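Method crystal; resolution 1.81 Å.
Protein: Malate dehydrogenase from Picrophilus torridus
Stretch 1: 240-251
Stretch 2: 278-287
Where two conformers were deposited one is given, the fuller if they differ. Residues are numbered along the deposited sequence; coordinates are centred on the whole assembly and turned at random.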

# COMPACT_ATOMS: atom_id res chain seq x y z
N VAL A 240 -14.25 3.58 1.67
CA VAL A 240 -13.81 4.72 0.86
C VAL A 240 -14.59 5.99 1.23
O VAL A 240 -14.06 7.09 1.17
N MET A 241 -15.85 5.83 1.63
CA MET A 241 -16.64 6.97 2.12
C MET A 241 -16.10 7.46 3.47
O MET A 241 -15.91 8.66 3.66
N VAL A 242 -15.86 6.53 4.39
CA VAL A 242 -15.38 6.90 5.72
C VAL A 242 -14.02 7.62 5.66
O VAL A 242 -13.81 8.66 6.31
N GLU A 243 -13.10 7.08 4.87
CA GLU A 243 -11.76 7.67 4.82
C GLU A 243 -11.80 9.05 4.13
O GLU A 243 -10.96 9.92 4.42
N SER A 244 -12.76 9.28 3.24
CA SER A 244 -12.86 10.60 2.62
C SER A 244 -13.24 11.65 3.66
O SER A 244 -12.82 12.81 3.57
N ILE A 245 -14.05 11.27 4.64
CA ILE A 245 -14.35 12.19 5.75
C ILE A 245 -13.14 12.38 6.67
O ILE A 245 -12.68 13.51 6.90
N VAL A 246 -12.64 11.26 7.19
CA VAL A 246 -11.53 11.28 8.15
C VAL A 246 -10.31 12.00 7.61
O VAL A 246 -9.68 12.82 8.30
N ASN A 247 -9.97 11.70 6.36
CA ASN A 247 -8.78 12.28 5.77
C ASN A 247 -9.10 13.41 4.79
O ASN A 247 -8.22 13.84 4.03
N ASP A 248 -10.35 13.87 4.81
CA ASP A 248 -10.78 15.06 4.05
C ASP A 248 -10.37 14.97 2.57
O ASP A 248 -9.81 15.92 2.00
N ARG A 249 -10.64 13.82 1.95
CA ARG A 249 -10.15 13.54 0.60
C ARG A 249 -10.90 14.30 -0.51
O ARG A 249 -10.38 14.47 -1.62
N LYS A 250 -12.11 14.74 -0.20
CA LYS A 250 -13.01 15.33 -1.19
C LYS A 250 -13.31 14.37 -2.35
O LYS A 250 -13.35 14.78 -3.53
N ARG A 251 -13.51 13.09 -2.04
CA ARG A 251 -14.01 12.15 -3.04
C ARG A 251 -15.36 12.65 -3.55
O ARG A 251 -16.13 13.26 -2.79
N ILE A 278 -22.04 13.56 -4.41
CA ILE A 278 -21.60 14.51 -3.39
C ILE A 278 -20.08 14.56 -3.26
O ILE A 278 -19.39 13.58 -3.57
N LYS A 279 -19.56 15.71 -2.84
CA LYS A 279 -18.16 15.82 -2.43
C LYS A 279 -18.10 15.52 -0.93
O LYS A 279 -18.78 16.16 -0.14
N ILE A 280 -17.30 14.53 -0.55
CA ILE A 280 -17.23 14.07 0.84
C ILE A 280 -15.96 14.57 1.51
O ILE A 280 -14.86 14.25 1.08
N GLY A 281 -16.12 15.38 2.55
CA GLY A 281 -14.96 15.93 3.23
C GLY A 281 -15.08 15.87 4.73
O GLY A 281 -15.99 15.21 5.26
N LYS A 282 -14.19 16.59 5.43
CA LYS A 282 -14.17 16.54 6.90
C LYS A 282 -15.46 17.05 7.53
O LYS A 282 -15.74 16.73 8.69
N ASN A 283 -16.25 17.82 6.79
CA ASN A 283 -17.50 18.32 7.33
C ASN A 283 -18.72 17.47 6.95
O ASN A 283 -19.86 17.83 7.26
N GLY A 284 -18.49 16.36 6.25
CA GLY A 284 -19.56 15.53 5.73
C GLY A 284 -19.84 15.86 4.27
O GLY A 284 -18.93 15.80 3.44
N VAL A 285 -21.09 16.20 3.96
CA VAL A 285 -21.43 16.63 2.59
C VAL A 285 -20.91 18.04 2.37
O VAL A 285 -21.39 18.98 3.00
N GLU A 286 -19.90 18.19 1.51
CA GLU A 286 -19.35 19.54 1.28
C GLU A 286 -19.91 20.21 0.04
O GLU A 286 -19.80 21.43 -0.12
N LYS A 287 -20.51 19.41 -0.83
CA LYS A 287 -21.16 19.93 -2.03
C LYS A 287 -22.08 18.85 -2.56
O LYS A 287 -21.74 17.68 -2.54

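What does I280 pack against? It covers more surface than any other residue in the contact, its m,t side chain set against the helix. Its CG2 lies 3.4 Å from CG1 of I245, which is also m,t, and its CD1 lies 4.2 Å from CG of M241, giving this side of the contact an apolar character.

How are the polar groups beside this patch satisfied? S244, a t rotamer pointing toward the hairpin, donates from OG to O of I280 at 2.7 Å, while the same OG accepts from N of R251 at 3.0 Å. The backbone adds N of I280 to O of R251, 2.8 Å.

Where does the long chain of K250 go? Its CA-to-CB bond points sideways, but m,m,t,t angles bring the end nearer. CB lies 3.7 Å from CG of K279, and NZ forms salt bridges with OE1 of E286 (2.5 Å) and OD1 of D248 (2.7 Å), so one ammonium group joins acids from both stretches.

What holds the turn at K282? OD1 of D248, a t rotamer, accepts from N of K282 at 2.8 Å. G281 leaves room here: a CB would clash with OD1 of D248 and CD of E286. Within the hairpin, OE2 of E286 accepts from N of N283 at 3.0 Å.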

# COMPACT_ATOMS: atom_id res chain seq x y z
CB VAL A 240 -13.84 4.45 -0.67
CG1 VAL A 240 -12.85 3.34 -1.03
CG2 VAL A 240 -15.24 4.14 -1.16
CB MET A 241 -18.11 6.59 2.29
CG MET A 241 -18.84 6.35 0.98
SD MET A 241 -20.41 5.46 1.20
CE MET A 241 -21.41 6.66 2.09
CB VAL A 242 -15.25 5.66 6.63
CG1 VAL A 242 -14.61 6.04 7.98
CG2 VAL A 242 -16.62 4.98 6.82
CB GLU A 243 -10.76 6.72 4.13
CG GLU A 243 -10.91 6.67 2.63
CD GLU A 243 -10.01 5.63 1.98
OE1 GLU A 243 -9.38 4.82 2.70
OE2 GLU A 243 -9.94 5.62 0.74
CB SER A 244 -13.87 10.62 1.45
OG SER A 244 -13.75 11.83 0.70
CB ILE A 245 -15.53 11.68 6.61
CG1 ILE A 245 -16.78 11.52 5.75
CG2 ILE A 245 -15.82 12.67 7.76
CD1 ILE A 245 -17.96 10.92 6.48
CB VAL A 246 -11.16 9.84 8.60
CG1 VAL A 246 -9.88 9.82 9.41
CG2 VAL A 246 -12.32 9.23 9.39
CB ASN A 247 -7.97 11.17 5.10
CG ASN A 247 -7.39 10.21 6.12
OD1 ASN A 247 -7.02 10.64 7.22
ND2 ASN A 247 -7.30 8.93 5.78
CB ASP A 248 -10.20 16.30 4.73
CG ASP A 248 -10.84 17.59 4.24
OD1 ASP A 248 -12.04 17.59 3.91
OD2 ASP A 248 -10.12 18.61 4.23
CB ARG A 249 -10.21 12.03 0.30
CG ARG A 249 -9.23 11.16 1.10
CD ARG A 249 -9.12 9.75 0.50
NE ARG A 249 -8.61 9.76 -0.87
CZ ARG A 249 -8.50 8.68 -1.64
NH1 ARG A 249 -8.86 7.48 -1.18
NH2 ARG A 249 -8.02 8.79 -2.88
CB LYS A 250 -12.49 16.67 -1.75
CG LYS A 250 -11.79 17.60 -0.75
CD LYS A 250 -12.73 18.18 0.29
CE LYS A 250 -12.03 19.32 1.05
NZ LYS A 250 -12.71 19.68 2.35
CB ARG A 251 -14.22 10.75 -2.43
CG ARG A 251 -12.96 10.05 -1.90
CD ARG A 251 -11.93 9.77 -3.00
NE ARG A 251 -12.52 9.19 -4.20
CZ ARG A 251 -12.69 7.89 -4.40
NH1 ARG A 251 -12.34 7.01 -3.47
NH2 ARG A 251 -13.25 7.47 -5.54
CB ILE A 278 -22.21 14.18 -2.00
CG1 ILE A 278 -21.82 12.78 -1.53
CG2 ILE A 278 -23.74 14.39 -2.01
CD1 ILE A 278 -22.11 12.54 -0.06
CB LYS A 279 -17.60 17.24 -2.69
CG LYS A 279 -16.11 17.36 -2.36
CD LYS A 279 -15.62 18.82 -2.30
CE LYS A 279 -15.93 19.58 -3.57
NZ LYS A 279 -15.22 20.91 -3.62
CB ILE A 280 -17.22 12.53 0.91
CG1 ILE A 280 -18.42 11.96 0.15
CG2 ILE A 280 -17.24 12.06 2.38
CD1 ILE A 280 -18.39 10.45 0.04
CB LYS A 282 -12.96 17.32 7.46
CG LYS A 282 -12.83 18.74 6.95
CD LYS A 282 -11.62 19.44 7.57
CE LYS A 282 -11.26 20.72 6.84
NZ LYS A 282 -12.40 21.68 6.78
CB ASN A 283 -17.76 19.78 6.91
CG ASN A 283 -16.67 20.74 7.39
OD1 ASN A 283 -16.20 21.58 6.62
ND2 ASN A 283 -16.29 20.62 8.65
CB VAL A 285 -22.95 16.61 2.35
CG1 VAL A 285 -23.28 17.17 0.96
CG2 VAL A 285 -23.47 15.20 2.49
CB GLU A 286 -17.83 19.49 1.26
CG GLU A 286 -17.35 18.79 2.51
CD GLU A 286 -15.98 19.22 2.95
OE1 GLU A 286 -15.22 19.75 2.11
OE2 GLU A 286 -15.68 19.01 4.15
CB LYS A 287 -20.13 20.29 -3.10
CG LYS A 287 -20.75 20.93 -4.36
CD LYS A 287 -19.68 21.36 -5.36
CE LYS A 287 -20.31 21.94 -6.63
NZ LYS A 287 -20.79 23.34 -6.46